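Side-chain contacts in probable LacI-family transcriptional regulator (Corynebacterium glutamicum ATCC 13032, PDB 3BIL), which probably binds regulatory DNA as a LacI-type transcription factor, with a periplasmic-binding-protein-like domain following its helix-turn-helix region: residues A175-L178 with L179-N183; G264-I267 with G268-S272. One frame throughout, in Å; residues are numbered along the deposited sequence.

Contact 1: residues A175-L178 with L179-N183; sequences AVEL and LAHNN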
# COMPACT_ATOMS: atom_id res chain seq x y z
N ALA A 175 -17.17 2.25 18.35
CA ALA A 175 -16.70 0.87 18.37
C ALA A 175 -16.82 0.27 19.76
O ALA A 175 -17.32 -0.85 19.90
CB ALA A 175 -15.31 0.76 17.86
N VAL A 176 -16.40 1.00 20.81
CA VAL A 176 -16.54 0.45 22.19
C VAL A 176 -18.00 0.18 22.56
O VAL A 176 -18.33 -0.93 23.01
CB VAL A 176 -15.84 1.31 23.27
CG1 VAL A 176 -16.22 0.87 24.66
CG2 VAL A 176 -14.29 1.24 23.10
N GLU A 177 -18.87 1.18 22.31
CA GLU A 177 -20.32 1.05 22.49
C GLU A 177 -20.85 -0.22 21.87
O GLU A 177 -21.50 -1.01 22.55
CB GLU A 177 -21.09 2.28 21.97
CG GLU A 177 -21.60 3.23 23.07
CD GLU A 177 -22.46 2.50 24.14
OE1 GLU A 177 -23.55 1.96 23.79
OE2 GLU A 177 -22.05 2.46 25.34
N LEU A 178 -20.52 -0.43 20.60
CA LEU A 178 -20.89 -1.62 19.86
C LEU A 178 -20.36 -2.90 20.44
O LEU A 178 -21.08 -3.91 20.48
CB LEU A 178 -20.44 -1.46 18.40
CG LEU A 178 -20.93 -2.46 17.34
CD1 LEU A 178 -22.44 -2.47 17.25
CD2 LEU A 178 -20.35 -2.12 15.99
N LEU A 179 -19.10 -2.90 20.90
CA LEU A 179 -18.57 -4.11 21.58
C LEU A 179 -19.38 -4.39 22.83
O LEU A 179 -19.75 -5.55 23.11
CB LEU A 179 -17.04 -4.06 21.86
CG LEU A 179 -16.22 -3.98 20.55
CD1 LEU A 179 -14.80 -3.44 20.68
CD2 LEU A 179 -16.30 -5.27 19.73
N ALA A 180 -19.69 -3.32 23.57
CA ALA A 180 -20.41 -3.47 24.82
C ALA A 180 -21.82 -4.05 24.62
O ALA A 180 -22.18 -5.01 25.32
CB ALA A 180 -20.46 -2.18 25.56
N HIS A 181 -22.61 -3.49 23.67
CA HIS A 181 -23.93 -4.03 23.40
C HIS A 181 -23.91 -5.45 22.95
O HIS A 181 -24.86 -6.17 23.21
CB HIS A 181 -24.68 -3.20 22.37
CG HIS A 181 -24.99 -1.82 22.86
ND1 HIS A 181 -25.11 -0.73 22.01
CD2 HIS A 181 -25.13 -1.33 24.12
CE1 HIS A 181 -25.35 0.35 22.73
NE2 HIS A 181 -25.36 0.01 24.01
N ASN A 182 -22.85 -5.87 22.28
CA ASN A 182 -22.74 -7.24 21.81
C ASN A 182 -22.16 -8.24 22.80
O ASN A 182 -21.96 -9.44 22.45
CB ASN A 182 -21.96 -7.27 20.52
CG ASN A 182 -22.82 -6.87 19.31
OD1 ASN A 182 -23.62 -7.67 18.83
ND2 ASN A 182 -22.63 -5.62 18.81
N ASN A 183 -21.91 -7.77 24.04
CA ASN A 183 -21.15 -8.53 25.05
C ASN A 183 -19.88 -9.19 24.46
O ASN A 183 -19.58 -10.33 24.73
CB ASN A 183 -22.03 -9.59 25.76
CG ASN A 183 -21.34 -10.17 27.02
OD1 ASN A 183 -20.62 -9.45 27.73
ND2 ASN A 183 -21.56 -11.47 27.29
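Leu178 and Asn182, one helical turn apart, meet through both main chain and side chain. The carbonyl oxygen Leu178 O takes two hydrogen bonds from the same residue, from Asn182 N at 3.2 Å and from the amide Asn182 ND2 at 2.8 Å, and the two donors come from opposite faces of the carbonyl plane. The side-chain bond is the straighter, 162° at the hydrogen, and the acceptor lies close to the plane of the Asn182 amide. With CG beside its own backbone N (chi1 -80°), Asn182 turns its amide back alongside the last turn, within reach of Leu178 O.

Regular backbone bonds precede this pair: Leu179 N to Ala175 O, Ala180 N to Val176 O and His181 N to Glu177 O. They belong to the end of helix 169-181, which closes in a Schellman motif: Asn183, at positive phi, is the C-prime residue, Asn183 N bonds to Ala180 O at 3.1 Å, and the N-H of the residue after it reaches Leu179 O.

In van der Waals contact, the Leu178 side chain lies beside that of Asn182, both pointing the same way, with Leu178 CD1 3.5 Å from Asn182 ND2. Leu179 CG rests against the carbonyl oxygen Ala175 O at 3.4 Å, and its side chain continues into apolar contact with Phe246 of strand 244-247.

Around the imidazole of His181, Glu177 O sits over one ring face, offset toward the rim. Glu177 OE2 is hydrogen-bonded to Ser213 OG, outside this turn.

Contact 2: residues G264-I267 with G268-S272; sequences GLVI and GKDVS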
# COMPACT_ATOMS: atom_id res chain seq x y z
N GLY A 264 -5.84 -20.20 14.08
CA GLY A 264 -7.02 -20.92 13.59
C GLY A 264 -8.40 -20.28 13.82
O GLY A 264 -9.43 -20.97 13.80
N LEU A 265 -8.47 -18.98 14.02
CA LEU A 265 -9.79 -18.43 14.37
C LEU A 265 -10.51 -17.74 13.18
O LEU A 265 -9.90 -16.96 12.44
CB LEU A 265 -9.70 -17.52 15.62
CG LEU A 265 -9.05 -18.14 16.87
CD1 LEU A 265 -8.26 -17.09 17.63
CD2 LEU A 265 -10.11 -18.81 17.81
N VAL A 266 -11.79 -18.02 13.02
CA VAL A 266 -12.62 -17.27 12.07
C VAL A 266 -13.07 -15.95 12.70
O VAL A 266 -13.86 -15.94 13.63
CB VAL A 266 -13.87 -18.10 11.57
CG1 VAL A 266 -14.57 -17.41 10.35
CG2 VAL A 266 -13.49 -19.53 11.22
N ILE A 267 -12.54 -14.84 12.19
CA ILE A 267 -13.06 -13.53 12.50
C ILE A 267 -14.54 -13.42 12.18
O ILE A 267 -15.02 -13.99 11.19
CB ILE A 267 -12.32 -12.44 11.73
CG1 ILE A 267 -10.85 -12.51 12.12
CG2 ILE A 267 -12.99 -11.04 12.02
CD1 ILE A 267 -10.00 -11.40 11.68
N GLY A 268 -15.26 -12.66 13.00
CA GLY A 268 -16.72 -12.62 12.92
C GLY A 268 -17.41 -13.94 13.28
O GLY A 268 -18.64 -14.00 13.25
N LYS A 269 -16.66 -14.98 13.65
CA LYS A 269 -17.26 -16.24 14.13
C LYS A 269 -16.68 -16.70 15.49
O LYS A 269 -17.41 -16.95 16.44
CB LYS A 269 -17.13 -17.30 13.04
CG LYS A 269 -17.47 -18.73 13.42
CD LYS A 269 -18.77 -19.23 12.78
CE LYS A 269 -19.22 -20.56 13.44
NZ LYS A 269 -19.74 -20.36 14.85
N ASP A 270 -15.36 -16.77 15.61
CA ASP A 270 -14.73 -17.27 16.83
C ASP A 270 -14.12 -16.15 17.67
O ASP A 270 -13.82 -16.37 18.82
CB ASP A 270 -13.63 -18.28 16.50
CG ASP A 270 -14.16 -19.54 15.86
OD1 ASP A 270 -15.08 -20.17 16.46
OD2 ASP A 270 -13.65 -19.90 14.77
N VAL A 271 -13.95 -14.97 17.08
CA VAL A 271 -13.37 -13.84 17.77
C VAL A 271 -13.88 -12.59 17.05
O VAL A 271 -14.17 -12.67 15.85
CB VAL A 271 -11.88 -13.89 17.59
CG1 VAL A 271 -11.51 -13.69 16.06
CG2 VAL A 271 -11.19 -12.87 18.43
N SER A 272 -13.97 -11.45 17.73
CA SER A 272 -14.37 -10.21 17.09
C SER A 272 -13.16 -9.35 16.75
O SER A 272 -12.23 -9.30 17.52
CB SER A 272 -15.31 -9.39 17.99
OG SER A 272 -16.50 -10.12 18.27
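A type II beta turn over Val266-Lys269, in the connection from helix 250-262 to strand 272-276, brings Val266 against Lys269 and Asp270. Its centre is Val266 O, which accepts two backbone hydrogen bonds: Asp270 N arrives at 2.6 Å and almost straight, while Lys269 N, at 3.0 Å, stands above the carbonyl plane. Gly268, at positive phi, takes the third position of the turn.

The Asp270 side chain adds a third bond. With CG anti to its carbonyl carbon (chi1 -65°), Asp270 turns OD2 back to Val266 N at 3.2 Å, using the lone pair directed away from OD1. Val266 is thereby held at both its N-H and its C=O. The same OD2 lies 3.6 Å from Val266 CG2, and Val266 CB meets Lys269 CB at 3.7 Å.

On the apolar side, Leu265 CD2 lies against Asp270 CB at 3.8 Å, whereas Val271 CG1 approaches both Leu265 CB and, at 4.2 Å, Ile267 CG1. A single beta bridge pairs Ile267 with Val271. From here Leu265 and Val271 pack on Leu238 of helix 227-239, Ile267 and Val271 on Cys260 of helix 250-262, and Ser272 enters its strand beside strand 244-247.

Both helices end in a Schellman motif, with Asn183 and Gly264 at positive phi; contact 2 then adds a turn before its strand. Contact 1 comes first and finishes helix 169-181 ahead of strand 187-190; contact 2 follows helix 250-262 and delivers the chain to strand 272-276. Both strands run parallel in the same mixed sheet, with strand 244-247 between them. The contact centres are 16 Å apart and their nearest atoms about 5 Å, so they do not touch. The C-terminal residues nevertheless bridge the two: Ile333 touches Leu179 and Ser272. Both lie in helix-to-strand connections on the same side of the chain's centre, as expected of the alternating alpha/beta fold of periplasmic-binding-protein-like domains.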